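Local structure of erythrocyte binding antigen 140 (Plasmodium falciparum, 4GF2) at residues T353-Y364 against Y416-V427. The protein probably binds a host receptor on the red-cell surface during erythrocyte invasion, through a region, held in this fragment, that contains two Duffy-binding domains. The protein carries 3 engineered substitutions. Residues are numbered along the deposited sequence; the frame is centred on the assembly and turned at random. Where two conformers were deposited one is given.
Sequences TYLLHRGHEEDY and YGKKMEENLNKV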
loop_
_atom_site.group_PDB
_atom_site.type_symbol
_atom_site.label_atom_id
_atom_site.label_comp_id
_atom_site.label_asym_id
_atom_site.label_seq_id
_atom_site.Cartn_x
_atom_site.Cartn_y
_atom_site.Cartn_z
ATOM N N THR A 353 5.936 -5.760 -14.615
ATOM C CA THR A 353 5.254 -6.627 -13.660
ATOM C C THR A 353 6.216 -7.597 -12.975
ATOM O O THR A 353 5.920 -8.119 -11.902
ATOM C CB THR A 353 4.133 -7.433 -14.342
ATOM O OG1 THR A 353 4.682 -8.217 -15.408
ATOM C CG2 THR A 353 3.067 -6.503 -14.903
ATOM N N TYR A 354 7.370 -7.830 -13.595
ATOM C CA TYR A 354 8.363 -8.749 -13.045
ATOM C C TYR A 354 9.036 -8.195 -11.791
ATOM O O TYR A 354 9.817 -8.896 -11.144
ATOM C CB TYR A 354 9.426 -9.087 -14.098
ATOM C CG TYR A 354 10.132 -7.876 -14.677
ATOM C CD1 TYR A 354 11.271 -7.350 -14.074
ATOM C CD2 TYR A 354 9.659 -7.261 -15.829
ATOM C CE1 TYR A 354 11.914 -6.244 -14.605
ATOM C CE2 TYR A 354 10.290 -6.155 -16.362
ATOM C CZ TYR A 354 11.417 -5.651 -15.751
ATOM O OH TYR A 354 12.039 -4.552 -16.291
ATOM N N LEU A 355 8.733 -6.947 -11.443
ATOM C CA LEU A 355 9.357 -6.306 -10.286
ATOM C C LEU A 355 8.572 -6.499 -8.986
ATOM O O LEU A 355 9.115 -6.305 -7.899
ATOM C CB LEU A 355 9.556 -4.813 -10.549
ATOM C CG LEU A 355 10.642 -4.460 -11.569
ATOM C CD1 LEU A 355 10.674 -2.961 -11.803
ATOM C CD2 LEU A 355 12.010 -4.963 -11.122
ATOM N N LEU A 356 7.302 -6.878 -9.092
ATOM C CA LEU A 356 6.477 -7.074 -7.905
ATOM C C LEU A 356 6.688 -8.469 -7.324
ATOM O O LEU A 356 5.741 -9.238 -7.163
ATOM C CB LEU A 356 5.000 -6.859 -8.232
ATOM C CG LEU A 356 4.582 -5.433 -8.603
ATOM C CD1 LEU A 356 5.175 -4.407 -7.629
ATOM C CD2 LEU A 356 4.959 -5.104 -10.037
ATOM N N HIS A 357 7.936 -8.786 -6.997
ATOM C CA HIS A 357 8.279 -10.124 -6.539
ATOM C C HIS A 357 8.280 -10.213 -5.013
ATOM O O HIS A 357 8.345 -11.307 -4.454
ATOM C CB HIS A 357 9.651 -10.530 -7.087
ATOM C CG HIS A 357 10.780 -9.702 -6.558
ATOM N ND1 HIS A 357 11.238 -8.570 -7.200
ATOM C CD2 HIS A 357 11.538 -9.836 -5.445
ATOM C CE1 HIS A 357 12.230 -8.045 -6.505
ATOM N NE2 HIS A 357 12.434 -8.793 -5.435
ATOM N N ARG A 358 8.202 -9.066 -4.344
ATOM C CA ARG A 358 8.294 -9.028 -2.886
ATOM C C ARG A 358 6.951 -9.324 -2.215
ATOM O O ARG A 358 6.902 -9.668 -1.033
ATOM C CB ARG A 358 8.850 -7.679 -2.423
ATOM C CG ARG A 358 10.223 -7.366 -3.004
ATOM C CD ARG A 358 10.982 -6.337 -2.178
ATOM N NE ARG A 358 12.381 -6.240 -2.594
ATOM C CZ ARG A 358 13.325 -5.585 -1.924
ATOM N NH1 ARG A 358 13.036 -4.958 -0.791
ATOM N NH2 ARG A 358 14.568 -5.559 -2.387
ATOM N N GLY A 359 5.867 -9.185 -2.970
ATOM C CA GLY A 359 4.554 -9.597 -2.506
ATOM C C GLY A 359 3.856 -8.635 -1.560
ATOM O O GLY A 359 3.129 -9.067 -0.666
ATOM N N HIS A 360 4.066 -7.335 -1.749
ATOM C CA HIS A 360 3.380 -6.331 -0.945
ATOM C C HIS A 360 2.099 -5.903 -1.653
ATOM O O HIS A 360 2.135 -5.451 -2.798
ATOM C CB HIS A 360 4.286 -5.122 -0.700
ATOM C CG HIS A 360 5.527 -5.440 0.076
ATOM N ND1 HIS A 360 5.498 -5.837 1.396
ATOM C CD2 HIS A 360 6.834 -5.412 -0.278
ATOM C CE1 HIS A 360 6.732 -6.046 1.819
ATOM N NE2 HIS A 360 7.561 -5.794 0.823
ATOM N N GLU A 361 0.968 -6.050 -0.972
ATOM C CA GLU A 361 -0.323 -5.746 -1.580
ATOM C C GLU A 361 -0.429 -4.299 -2.047
ATOM O O GLU A 361 -0.940 -4.034 -3.133
ATOM C CB GLU A 361 -1.478 -6.055 -0.625
ATOM C CG GLU A 361 -2.823 -6.108 -1.349
ATOM C CD GLU A 361 -4.014 -6.199 -0.416
ATOM O OE1 GLU A 361 -3.958 -6.976 0.560
ATOM O OE2 GLU A 361 -5.013 -5.494 -0.669
ATOM N N GLU A 362 0.045 -3.366 -1.229
ATOM C CA GLU A 362 -0.070 -1.948 -1.557
ATOM C C GLU A 362 0.748 -1.600 -2.792
ATOM O O GLU A 362 0.312 -0.809 -3.625
ATOM C CB GLU A 362 0.353 -1.074 -0.375
ATOM C CG GLU A 362 -0.625 -1.104 0.792
ATOM C CD GLU A 362 -2.051 -0.774 0.373
ATOM O OE1 GLU A 362 -2.239 0.141 -0.460
ATOM O OE2 GLU A 362 -2.986 -1.435 0.873
ATOM N N ASP A 363 1.930 -2.192 -2.914
ATOM C CA ASP A 363 2.743 -1.997 -4.106
ATOM C C ASP A 363 2.027 -2.596 -5.303
ATOM O O ASP A 363 2.004 -2.015 -6.386
ATOM C CB ASP A 363 4.117 -2.647 -3.944
ATOM C CG ASP A 363 5.005 -1.905 -2.968
ATOM O OD1 ASP A 363 4.703 -0.733 -2.664
ATOM O OD2 ASP A 363 6.011 -2.488 -2.512
ATOM N N TYR A 364 1.432 -3.765 -5.103
ATOM C CA TYR A 364 0.772 -4.454 -6.197
ATOM C C TYR A 364 -0.432 -3.649 -6.675
ATOM O O TYR A 364 -0.631 -3.471 -7.876
ATOM C CB TYR A 364 0.343 -5.856 -5.773
ATOM C CG TYR A 364 -0.185 -6.669 -6.923
ATOM C CD1 TYR A 364 -1.523 -6.619 -7.268
ATOM C CD2 TYR A 364 0.661 -7.466 -7.683
ATOM C CE1 TYR A 364 -2.013 -7.350 -8.326
ATOM C CE2 TYR A 364 0.180 -8.203 -8.749
ATOM C CZ TYR A 364 -1.162 -8.140 -9.063
ATOM O OH TYR A 364 -1.663 -8.863 -10.121
ATOM N N TYR A 416 4.202 -11.036 -19.461
ATOM C CA TYR A 416 3.911 -9.998 -18.475
ATOM C C TYR A 416 2.594 -10.233 -17.751
ATOM O O TYR A 416 2.485 -9.970 -16.552
ATOM C CB TYR A 416 3.941 -8.618 -19.126
ATOM C CG TYR A 416 5.308 -8.268 -19.645
ATOM C CD1 TYR A 416 6.294 -7.786 -18.797
ATOM C CD2 TYR A 416 5.623 -8.443 -20.984
ATOM C CE1 TYR A 416 7.557 -7.473 -19.278
ATOM C CE2 TYR A 416 6.870 -8.140 -21.468
ATOM C CZ TYR A 416 7.836 -7.658 -20.616
ATOM O OH TYR A 416 9.075 -7.354 -21.121
ATOM N N GLY A 417 1.603 -10.741 -18.471
ATOM C CA GLY A 417 0.361 -11.159 -17.847
ATOM C C GLY A 417 0.604 -12.204 -16.770
ATOM O O GLY A 417 0.164 -12.045 -15.634
ATOM N N LYS A 418 1.315 -13.271 -17.127
ATOM C CA LYS A 418 1.618 -14.356 -16.195
ATOM C C LYS A 418 2.260 -13.846 -14.916
ATOM O O LYS A 418 1.863 -14.225 -13.814
ATOM C CB LYS A 418 2.559 -15.373 -16.835
ATOM C CG LYS A 418 1.882 -16.575 -17.454
ATOM C CD LYS A 418 2.337 -17.859 -16.771
ATOM C CE LYS A 418 2.232 -19.059 -17.700
ATOM N NZ LYS A 418 2.672 -20.319 -17.037
ATOM N N LYS A 419 3.268 -12.997 -15.062
ATOM C CA LYS A 419 3.969 -12.467 -13.899
ATOM C C LYS A 419 3.055 -11.600 -13.046
ATOM O O LYS A 419 3.222 -11.522 -11.831
ATOM C CB LYS A 419 5.217 -11.694 -14.322
ATOM C CG LYS A 419 6.308 -12.618 -14.819
ATOM C CD LYS A 419 7.664 -11.957 -14.825
ATOM C CE LYS A 419 8.754 -12.955 -15.173
ATOM N NZ LYS A 419 8.784 -14.119 -14.245
ATOM N N MET A 420 2.083 -10.960 -13.683
ATOM C CA MET A 420 1.109 -10.169 -12.954
ATOM C C MET A 420 0.286 -11.097 -12.064
ATOM O O MET A 420 0.054 -10.811 -10.887
ATOM C CB MET A 420 0.206 -9.415 -13.931
ATOM C CG MET A 420 -0.575 -8.284 -13.300
ATOM S SD MET A 420 0.509 -7.051 -12.559
ATOM C CE MET A 420 -0.682 -6.000 -11.733
ATOM N N GLU A 421 -0.135 -12.220 -12.633
ATOM C CA GLU A 421 -0.944 -13.194 -11.917
ATOM C C GLU A 421 -0.156 -13.828 -10.778
ATOM O O GLU A 421 -0.638 -13.929 -9.649
ATOM C CB GLU A 421 -1.411 -14.283 -12.881
ATOM C CG GLU A 421 -2.209 -15.390 -12.231
ATOM C CD GLU A 421 -2.518 -16.516 -13.194
ATOM O OE1 GLU A 421 -2.320 -16.322 -14.410
ATOM O OE2 GLU A 421 -2.953 -17.594 -12.734
ATOM N N GLU A 422 1.058 -14.263 -11.087
ATOM C CA GLU A 422 1.890 -14.953 -10.114
ATOM C C GLU A 422 2.292 -14.025 -8.975
ATOM O O GLU A 422 2.447 -14.457 -7.836
ATOM C CB GLU A 422 3.127 -15.525 -10.802
ATOM C CG GLU A 422 2.802 -16.613 -11.815
ATOM C CD GLU A 422 4.013 -17.034 -12.629
ATOM O OE1 GLU A 422 4.969 -16.232 -12.726
ATOM O OE2 GLU A 422 4.010 -18.164 -13.167
ATOM N N ASN A 423 2.445 -12.742 -9.274
ATOM C CA ASN A 423 2.848 -11.796 -8.248
ATOM C C ASN A 423 1.705 -11.434 -7.313
ATOM O O ASN A 423 1.932 -10.961 -6.201
ATOM C CB ASN A 423 3.477 -10.557 -8.877
ATOM C CG ASN A 423 4.908 -10.801 -9.291
ATOM O OD1 ASN A 423 5.579 -11.660 -8.724
ATOM N ND2 ASN A 423 5.382 -10.059 -10.274
ATOM N N LEU A 424 0.477 -11.674 -7.756
ATOM C CA LEU A 424 -0.673 -11.554 -6.872
ATOM C C LEU A 424 -0.757 -12.784 -5.976
ATOM O O LEU A 424 -1.159 -12.691 -4.814
ATOM C CB LEU A 424 -1.962 -11.396 -7.668
ATOM C CG LEU A 424 -3.218 -11.258 -6.809
ATOM C CD1 LEU A 424 -3.018 -10.213 -5.722
ATOM C CD2 LEU A 424 -4.402 -10.891 -7.681
ATOM N N ASN A 425 -0.375 -13.937 -6.519
ATOM C CA ASN A 425 -0.257 -15.142 -5.713
ATOM C C ASN A 425 0.742 -14.918 -4.587
ATOM O O ASN A 425 0.532 -15.368 -3.464
ATOM C CB ASN A 425 0.174 -16.334 -6.565
ATOM C CG ASN A 425 -0.908 -16.791 -7.526
ATOM O OD1 ASN A 425 -2.076 -16.426 -7.393
ATOM N ND2 ASN A 425 -0.523 -17.609 -8.498
ATOM N N LYS A 426 1.825 -14.205 -4.889
ATOM C CA LYS A 426 2.829 -13.888 -3.878
ATOM C C LYS A 426 2.243 -13.019 -2.770
ATOM O O LYS A 426 2.553 -13.211 -1.596
ATOM C CB LYS A 426 4.034 -13.191 -4.508
ATOM C CG LYS A 426 4.889 -14.099 -5.365
ATOM C CD LYS A 426 6.152 -13.399 -5.830
ATOM C CE LYS A 426 6.991 -14.308 -6.715
ATOM N NZ LYS A 426 8.271 -13.668 -7.133
ATOM N N VAL A 427 1.400 -12.062 -3.139
ATOM C CA VAL A 427 0.717 -11.243 -2.144
ATOM C C VAL A 427 -0.048 -12.138 -1.179
ATOM O O VAL A 427 -0.113 -11.866 0.023
ATOM C CB VAL A 427 -0.254 -10.249 -2.794
ATOM C CG1 VAL A 427 -1.120 -9.578 -1.735
ATOM C CG2 VAL A 427 0.515 -9.211 -3.597
#
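Tyr364 enters helix 416-427 as a knob in the hole made by Met420, Asn423, Leu424 and Val427. With CG anti to the backbone N (chi1 -173°), its ring reaches across the helix until OH donates to Met420 O at 2.7 Å. This donor stands above the carbonyl plane, 52° out of it, while Leu424 N closes the helical bond from the opposite face, so one oxygen serves two donors. Leu424 CD1 lies over one ring face, offset toward the rim; the bend of Met420 at chi2 (59°) turns its thioether back to the ring, SD lying obliquely 4.7 Å from the centroid.

One turn earlier, Thr353 OG1 donates a hydrogen bond to Tyr416 O at 3.0 Å, in the carbonyl plane on a lone pair, while CG2 packs on Met420 SD. Nearby, Tyr354 CB rests on Lys419 CD, and the Tyr354 and Tyr416 side chains run side by side in the same direction, their rings meeting edge to edge at CD2 and CE1. At the far end Val427 CA points a nearly straight C-H at Gly359 O (3.6 Å).

Trp445 meets Tyr364 edge-to-face, and Ile406 also touches it, joining this contact to helices 435-457 and 388-407 in the helical core of the second Duffy-binding domain.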